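Side-chain contacts in AT27789p (Drosophila melanogaster, PDB 5UZM), which probably binds RNA, including messenger RNA, and is represented here by the second quasi-RNA recognition motif of the longer protein Glorund: residues L42-M45 / A51-E54; G70-K75 / I81-S86. One frame throughout, in Å; residues are numbered along the deposited sequence. Where two conformers were deposited one is given.

Interaction 1: L42-M45 / A51-E54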
ATOM      1  N   LEU A  42      -2.361  -2.225  -5.125  1.00 17.09           N
ATOM      2  CA  LEU A  42      -3.295  -3.350  -5.221  1.00 22.30           C
ATOM      3  C   LEU A  42      -4.035  -3.503  -3.902  1.00 18.98           C
ATOM      4  O   LEU A  42      -3.408  -3.611  -2.844  1.00 20.03           O
ATOM      5  CB  LEU A  42      -2.561  -4.643  -5.584  1.00 21.49           C
ATOM      6  CG  LEU A  42      -2.044  -4.679  -7.042  1.00 43.97           C
ATOM      7  CD1 LEU A  42      -1.330  -5.986  -7.379  1.00 40.76           C
ATOM      8  CD2 LEU A  42      -3.168  -4.424  -8.070  1.00 39.89           C
ATOM      9  N   PHE A  43      -5.362  -3.458  -3.959  1.00 17.32           N
ATOM     10  CA  PHE A  43      -6.190  -3.697  -2.793  1.00 16.36           C
ATOM     11  C   PHE A  43      -6.449  -5.187  -2.630  1.00 20.05           C
ATOM     12  O   PHE A  43      -6.752  -5.890  -3.604  1.00 23.18           O
ATOM     13  CB  PHE A  43      -7.487  -2.908  -2.899  1.00 15.12           C
ATOM     14  CG  PHE A  43      -7.268  -1.416  -2.948  1.00 20.75           C
ATOM     15  CD1 PHE A  43      -6.950  -0.731  -1.798  1.00 16.81           C
ATOM     16  CD2 PHE A  43      -7.363  -0.705  -4.133  1.00 23.39           C
ATOM     17  CE1 PHE A  43      -6.684   0.629  -1.803  1.00 20.11           C
ATOM     18  CE2 PHE A  43      -7.118   0.680  -4.150  1.00 23.20           C
ATOM     19  CZ  PHE A  43      -6.804   1.345  -2.974  1.00 25.14           C
ATOM     20  N   VAL A  44      -6.307  -5.676  -1.402  1.00 16.00           N
ATOM     21  CA  VAL A  44      -6.515  -7.100  -1.130  1.00 20.82           C
ATOM     22  C   VAL A  44      -8.008  -7.385  -0.974  1.00 14.35           C
ATOM     23  O   VAL A  44      -8.729  -6.666  -0.286  1.00 16.84           O
ATOM     24  CB  VAL A  44      -5.723  -7.522   0.120  1.00 21.22           C
ATOM     25  CG1 VAL A  44      -5.893  -9.018   0.395  1.00 21.68           C
ATOM     26  CG2 VAL A  44      -4.256  -7.217  -0.052  1.00 21.02           C
ATOM     27  N   MET A  45      -8.466  -8.501  -1.580  1.00 17.99           N
ATOM     28  CA  MET A  45      -9.864  -8.913  -1.553  1.00 16.53           C
ATOM     29  C   MET A  45      -9.970 -10.315  -0.953  1.00 16.85           C
ATOM     30  O   MET A  45      -9.022 -11.095  -1.063  1.00 19.80           O
ATOM     31  CB  MET A  45     -10.456  -8.919  -2.970  1.00 23.48           C
ATOM     32  CG  MET A  45     -10.307  -7.616  -3.710  1.00 29.16           C
ATOM     33  SD  MET A  45     -11.444  -6.379  -3.107  1.00 42.53           S
ATOM     34  CE  MET A  45     -10.415  -4.898  -3.203  1.00 36.98           C
ATOM     35  N   ALA A  51     -13.502  -6.253   0.133  1.00 24.52           N
ATOM     36  CA  ALA A  51     -12.217  -5.686   0.546  1.00 21.51           C
ATOM     37  C   ALA A  51     -11.858  -6.149   1.955  1.00 20.80           C
ATOM     38  O   ALA A  51     -12.731  -6.302   2.806  1.00 26.98           O
ATOM     39  CB  ALA A  51     -12.270  -4.163   0.494  1.00 28.22           C
ATOM     40  N   THR A  52     -10.569  -6.397   2.187  1.00 19.30           N
ATOM     41  CA  THR A  52     -10.148  -6.752   3.543  1.00 17.45           C
ATOM     42  C   THR A  52      -9.627  -5.566   4.346  1.00 20.37           C
ATOM     43  O   THR A  52      -9.410  -5.721   5.552  1.00 25.49           O
ATOM     44  CB  THR A  52      -9.048  -7.808   3.514  1.00 20.96           C
ATOM     45  OG1 THR A  52      -7.854  -7.239   2.953  1.00 24.06           O
ATOM     46  CG2 THR A  52      -9.469  -9.034   2.702  1.00 24.35           C
ATOM     47  N   GLY A  53      -9.419  -4.409   3.729  1.00 15.86           N
ATOM     48  CA  GLY A  53      -8.755  -3.309   4.407  1.00 15.14           C
ATOM     49  C   GLY A  53      -7.245  -3.354   4.302  1.00 18.51           C
ATOM     50  O   GLY A  53      -6.573  -2.497   4.898  1.00 16.08           O
ATOM     51  N   GLU A  54      -6.693  -4.292   3.557  1.00 17.10           N
ATOM     52  CA  GLU A  54      -5.268  -4.369   3.297  1.00 15.72           C
ATOM     53  C   GLU A  54      -4.976  -3.961   1.858  1.00 17.07           C
ATOM     54  O   GLU A  54      -5.841  -4.037   0.980  1.00 16.53           O
ATOM     55  CB  GLU A  54      -4.735  -5.767   3.564  1.00 19.72           C
ATOM     56  CG  GLU A  54      -4.957  -6.236   5.024  1.00 28.00           C
ATOM     57  CD  GLU A  54      -4.646  -7.729   5.240  1.00 41.04           C
ATOM     58  OE1 GLU A  54      -3.860  -8.039   6.168  1.00 43.49           O
ATOM     59  OE2 GLU A  54      -5.192  -8.587   4.485  1.00 49.10           O
TER
HETATM   60  O   HOH W   1      -8.457  -4.221   0.870  1.00 19.35           O
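Val44 sits against Thr52 and Glu54 in the beta hairpin of the RNA recognition motif fold that joins strand 41-45, an outermost strand of the sheet, to its antiparallel neighbour 54-58. Its CB lies 3.6 Å from Thr52 OG1. From there the two methyls part. CG1, anti to the backbone N (chi1 -178°), runs alongside the threonine hydroxyl, 3.7 Å from Thr52 OG1, and has Glu54 OE2 as its next neighbour across the contact. CG2 turns the other way and packs on Glu54, 3.9 Å from Glu54 CB. Cutting the valine back to an alanine removes both methyls, which would probably open a gap beside Glu54 CB and leave Thr52 OG1 with the CB alone against it. Val44 N donates to Glu54 O at 2.9 Å, and Thr52 N bonds to Val44 O at 3.1 Å. Between the two rungs the chain turns a corner at Gly53, where a water bridges the two carbonyls, donating to Val44 O at 2.7 Å and to Glu54 O at 2.6 Å, and accepts weakly from Gly53 N. Thr52 OG1 in turn accepts from Glu54 N at 3.2 Å, an ST turn spanning the corner. The chemistry is thus mostly backbone polarity: Val44 O is gripped by an amide and a water, and the valine adds an apolar lid along a surface-lying edge of the sheet.

Interaction 2: G70-K75 / I81-S86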
ATOM      1  N   GLY A  70       8.188   5.075   7.334  1.00 19.19           N
ATOM      2  CA  GLY A  70       8.166   6.115   8.339  1.00 21.40           C
ATOM      3  C   GLY A  70       6.817   6.788   8.510  1.00 20.08           C
ATOM      4  O   GLY A  70       6.638   7.530   9.476  1.00 20.91           O
ATOM      5  N   ARG A  71       5.860   6.510   7.629  1.00 17.17           N
ATOM      6  CA  ARG A  71       4.509   7.059   7.779  1.00 15.08           C
ATOM      7  C   ARG A  71       3.560   6.105   8.505  1.00 13.92           C
ATOM      8  O   ARG A  71       2.354   6.363   8.549  1.00 13.16           O
ATOM      9  CB  ARG A  71       3.955   7.437   6.416  1.00 12.29           C
ATOM     10  CG  ARG A  71       4.811   8.562   5.805  1.00 15.04           C
ATOM     11  CD  ARG A  71       4.282   9.081   4.519  1.00 13.47           C
ATOM     12  NE  ARG A  71       5.321   9.933   3.931  1.00 13.36           N
ATOM     13  CZ  ARG A  71       5.181  10.637   2.822  1.00 12.89           C
ATOM     14  NH1 ARG A  71       4.013  10.662   2.182  1.00 13.82           N
ATOM     15  NH2 ARG A  71       6.202  11.358   2.335  1.00 15.62           N
ATOM     16  N   ASN A  72       4.104   5.064   9.126  1.00 14.50           N
ATOM     17  CA  ASN A  72       3.332   4.114   9.910  1.00 14.38           C
ATOM     18  C   ASN A  72       2.488   4.836  10.952  1.00 15.09           C
ATOM     19  O   ASN A  72       2.965   5.749  11.645  1.00 17.07           O
ATOM     20  CB  ASN A  72       4.281   3.116  10.584  1.00 20.01           C
ATOM     21  CG  ASN A  72       3.549   2.065  11.355  1.00 21.07           C
ATOM     22  OD1 ASN A  72       2.626   1.461  10.851  1.00 17.05           O
ATOM     23  ND2 ASN A  72       3.905   1.881  12.622  1.00 25.57           N
ATOM     24  N   ARG A  73       1.218   4.447  11.028  1.00 18.93           N
ATOM     25  CA  ARG A  73       0.172   5.002  11.874  1.00 16.58           C
ATOM     26  C   ARG A  73      -0.225   6.449  11.555  1.00 16.64           C
ATOM     27  O   ARG A  73      -0.992   7.034  12.316  1.00 21.80           O
ATOM     28  CB  ARG A  73       0.509   4.888  13.367  1.00 18.42           C
ATOM     29  CG  ARG A  73       0.734   3.418  13.785  1.00 35.03           C
ATOM     30  CD  ARG A  73       0.470   3.141  15.248  1.00 36.10           C
ATOM     31  NE  ARG A  73      -0.925   2.805  15.487  1.00 40.62           N
ATOM     32  CZ  ARG A  73      -1.804   3.614  16.062  1.00 44.31           C
ATOM     33  NH1 ARG A  73      -1.440   4.823  16.471  1.00 51.95           N
ATOM     34  NH2 ARG A  73      -3.051   3.210  16.227  1.00 42.72           N
ATOM     35  N   GLU A  74       0.219   7.037  10.439  1.00 13.48           N
ATOM     36  CA  GLU A  74      -0.448   8.240   9.954  1.00 13.39           C
ATOM     37  C   GLU A  74      -1.838   7.870   9.408  1.00 13.11           C
ATOM     38  O   GLU A  74      -2.173   6.696   9.238  1.00 14.74           O
ATOM     39  CB  GLU A  74       0.412   8.947   8.912  1.00 16.92           C
ATOM     40  CG  GLU A  74       1.730   9.446   9.536  1.00 16.54           C
ATOM     41  CD  GLU A  74       2.608  10.208   8.594  1.00 23.86           C
ATOM     42  OE1 GLU A  74       3.733  10.586   9.019  1.00 35.38           O
ATOM     43  OE2 GLU A  74       2.218  10.394   7.433  1.00 25.12           O
ATOM     44  N   LYS A  75      -2.669   8.873   9.173  1.00 14.84           N
ATOM     45  CA  LYS A  75      -4.096   8.662   8.944  1.00 12.61           C
ATOM     46  C   LYS A  75      -4.505   8.864   7.489  1.00 14.26           C
ATOM     47  O   LYS A  75      -4.020   9.756   6.780  1.00 12.50           O
ATOM     48  CB  LYS A  75      -4.957   9.597   9.823  1.00 14.63           C
ATOM     49  CG  LYS A  75      -4.823   9.215  11.309  1.00 23.66           C
ATOM     50  CD  LYS A  75      -5.467  10.207  12.245  1.00 25.09           C
ATOM     51  CE  LYS A  75      -6.943  10.134  12.155  1.00 30.96           C
ATOM     52  NZ  LYS A  75      -7.554  10.881  13.318  1.00 32.18           N
ATOM     53  N   ILE A  81      -3.263   4.038   9.658  1.00 11.57           N
ATOM     54  CA  ILE A  81      -2.800   3.074   8.664  1.00 10.37           C
ATOM     55  C   ILE A  81      -1.511   2.426   9.169  1.00 14.51           C
ATOM     56  O   ILE A  81      -0.503   3.110   9.400  1.00 15.56           O
ATOM     57  CB  ILE A  81      -2.589   3.746   7.290  1.00  9.52           C
ATOM     58  CG1 ILE A  81      -3.847   4.529   6.827  1.00 12.20           C
ATOM     59  CG2 ILE A  81      -2.201   2.716   6.250  1.00 12.23           C
ATOM     60  CD1 ILE A  81      -5.163   3.731   6.848  1.00 13.39           C
ATOM     61  N   GLU A  82      -1.559   1.122   9.379  1.00 12.33           N
ATOM     62  CA  GLU A  82      -0.369   0.341   9.715  1.00 10.47           C
ATOM     63  C   GLU A  82       0.372  -0.009   8.447  1.00 12.80           C
ATOM     64  O   GLU A  82      -0.243  -0.420   7.460  1.00 14.16           O
ATOM     65  CB  GLU A  82      -0.760  -0.934  10.469  1.00 19.07           C
ATOM     66  CG  GLU A  82      -1.674  -0.671  11.665  1.00 23.66           C
ATOM     67  CD  GLU A  82      -2.280  -1.963  12.182  1.00 53.54           C
ATOM     68  OE1 GLU A  82      -1.535  -2.710  12.855  1.00 48.48           O
ATOM     69  OE2 GLU A  82      -3.469  -2.255  11.870  1.00 42.55           O
ATOM     70  N   ILE A  83       1.705   0.074   8.469  1.00 13.80           N
ATOM     71  CA  ILE A  83       2.525  -0.137   7.283  1.00 11.04           C
ATOM     72  C   ILE A  83       3.628  -1.136   7.617  1.00 16.64           C
ATOM     73  O   ILE A  83       4.303  -0.991   8.641  1.00 19.54           O
ATOM     74  CB  ILE A  83       3.144   1.181   6.780  1.00 13.42           C
ATOM     75  CG1 ILE A  83       2.048   2.261   6.638  1.00 13.33           C
ATOM     76  CG2 ILE A  83       3.888   0.997   5.475  1.00 18.06           C
ATOM     77  CD1 ILE A  83       2.629   3.616   6.283  1.00 15.34           C
ATOM     78  N   PHE A  84       3.780  -2.162   6.783  1.00 16.61           N
ATOM     79  CA  PHE A  84       4.791  -3.198   7.010  1.00 17.21           C
ATOM     80  C   PHE A  84       5.674  -3.394   5.790  1.00 17.80           C
ATOM     81  O   PHE A  84       5.205  -3.318   4.654  1.00 17.16           O
ATOM     82  CB  PHE A  84       4.139  -4.573   7.308  1.00 20.74           C
ATOM     83  CG  PHE A  84       3.094  -4.530   8.352  1.00 19.70           C
ATOM     84  CD1 PHE A  84       3.424  -4.704   9.691  1.00 26.12           C
ATOM     85  CD2 PHE A  84       1.756  -4.278   8.024  1.00 19.69           C
ATOM     86  CE1 PHE A  84       2.443  -4.644  10.679  1.00 29.18           C
ATOM     87  CE2 PHE A  84       0.780  -4.229   9.010  1.00 29.88           C
ATOM     88  CZ  PHE A  84       1.121  -4.416  10.337  1.00 22.58           C
ATOM     89  N   ARG A  85       6.945  -3.756   6.034  1.00 18.59           N
ATOM     90  CA  ARG A  85       7.829  -4.144   4.944  0.53 21.85           C
ATOM     91  C   ARG A  85       7.323  -5.425   4.295  1.00 17.36           C
ATOM     92  O   ARG A  85       6.806  -6.316   4.971  1.00 20.99           O
ATOM     93  CB  ARG A  85       9.259  -4.354   5.457  0.53 26.17           C
ATOM     94  CG  ARG A  85       9.678  -3.418   6.590  0.53 33.33           C
ATOM     95  CD  ARG A  85      11.163  -3.619   6.907  0.53 36.00           C
ATOM     96  NE  ARG A  85      11.952  -3.291   5.730  0.53 28.09           N
ATOM     97  CZ  ARG A  85      12.572  -2.131   5.549  0.53 33.23           C
ATOM     98  NH1 ARG A  85      12.527  -1.198   6.489  0.53 42.82           N
ATOM     99  NH2 ARG A  85      13.246  -1.908   4.429  0.53 43.16           N
ATOM    100  N   SER A  86       7.467  -5.505   2.978  1.00 19.46           N
ATOM    101  CA  SER A  86       6.916  -6.604   2.220  1.00 19.58           C
ATOM    102  C   SER A  86       7.845  -6.977   1.077  1.00 23.08           C
ATOM    103  O   SER A  86       9.058  -6.726   1.144  1.00 27.26           O
ATOM    104  CB  SER A  86       5.517  -6.231   1.703  1.00 18.17           C
ATOM    105  OG  SER A  86       4.873  -7.370   1.189  1.00 26.14           O
TER
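Ile83 and Asn72 join strand 79-85, an inner strand of the RNA recognition motif sheet, to the type II beta turn Arg71-Glu74 that follows helix 62-69. The tight part is the isoleucine. Its CD1 reaches the turn and lies 3.5 Å from both Arg71 C and Asn72 N, so the methyl presses on the Arg71-Asn72 peptide group, with Arg71 CB 4.0 Å from CD1 beside it. Ile83 also touches Val11, Leu13, Phe28 and Leu69, which places this end of the contact in the core between the sheet and its helices. Ile81, two residues earlier, is likewise buried, its CB and CG1 against Glu74 O and its side chain on Phe28. Backbone bonds close the frame: Arg73 N to Ile81 O at 2.7 Å, Ile81 N to Glu74 O at 2.9 Å, and, within the turn, Glu74 N to Arg71 O. Arg71 also leads away from the strand, but its end is held: NH1 bonds to the carbonyl O atoms of Phe28 and Ser30. The solvent side is loose. Arg73 starts away from the strand, and its NE stays 6.1 Å from Glu82 OE1, too far for a salt bridge. Asn72 stands at the border of the two regions. With CG anti to the backbone N (chi1 -177°), its amide comes back to the strand, and OD1 accepts a hydrogen bond from Ile83 N at 2.9 Å (154°), the donor tilted from the carbonyl plane, while Glu82 CA comes to 3.4 Å from the same OD1.

The two contacts belong to one antiparallel sheet, ordered 41-45, 54-58, 10-14, 79-85, 75-76, and lie toward its opposite margins. Their centres are 15 Å apart and their nearest atoms about 7 Å, with no direct touch. The connection runs through strand 10-14 and what follows it: Arg14 makes backbone hydrogen bonds to Glu82 and a long, weak ion pair to Glu54, and Leu16 touches the side chains of Phe43 and Ile81 and is hydrogen-bonded through its backbone to Gly53. Helix 22-28 covers residues of both, with Ile25 against Phe43 and Phe28 against Ile81 and Ile83. Interaction 1 is a surface contact bridged by water, whereas interaction 2 reaches into the core through its two isoleucines.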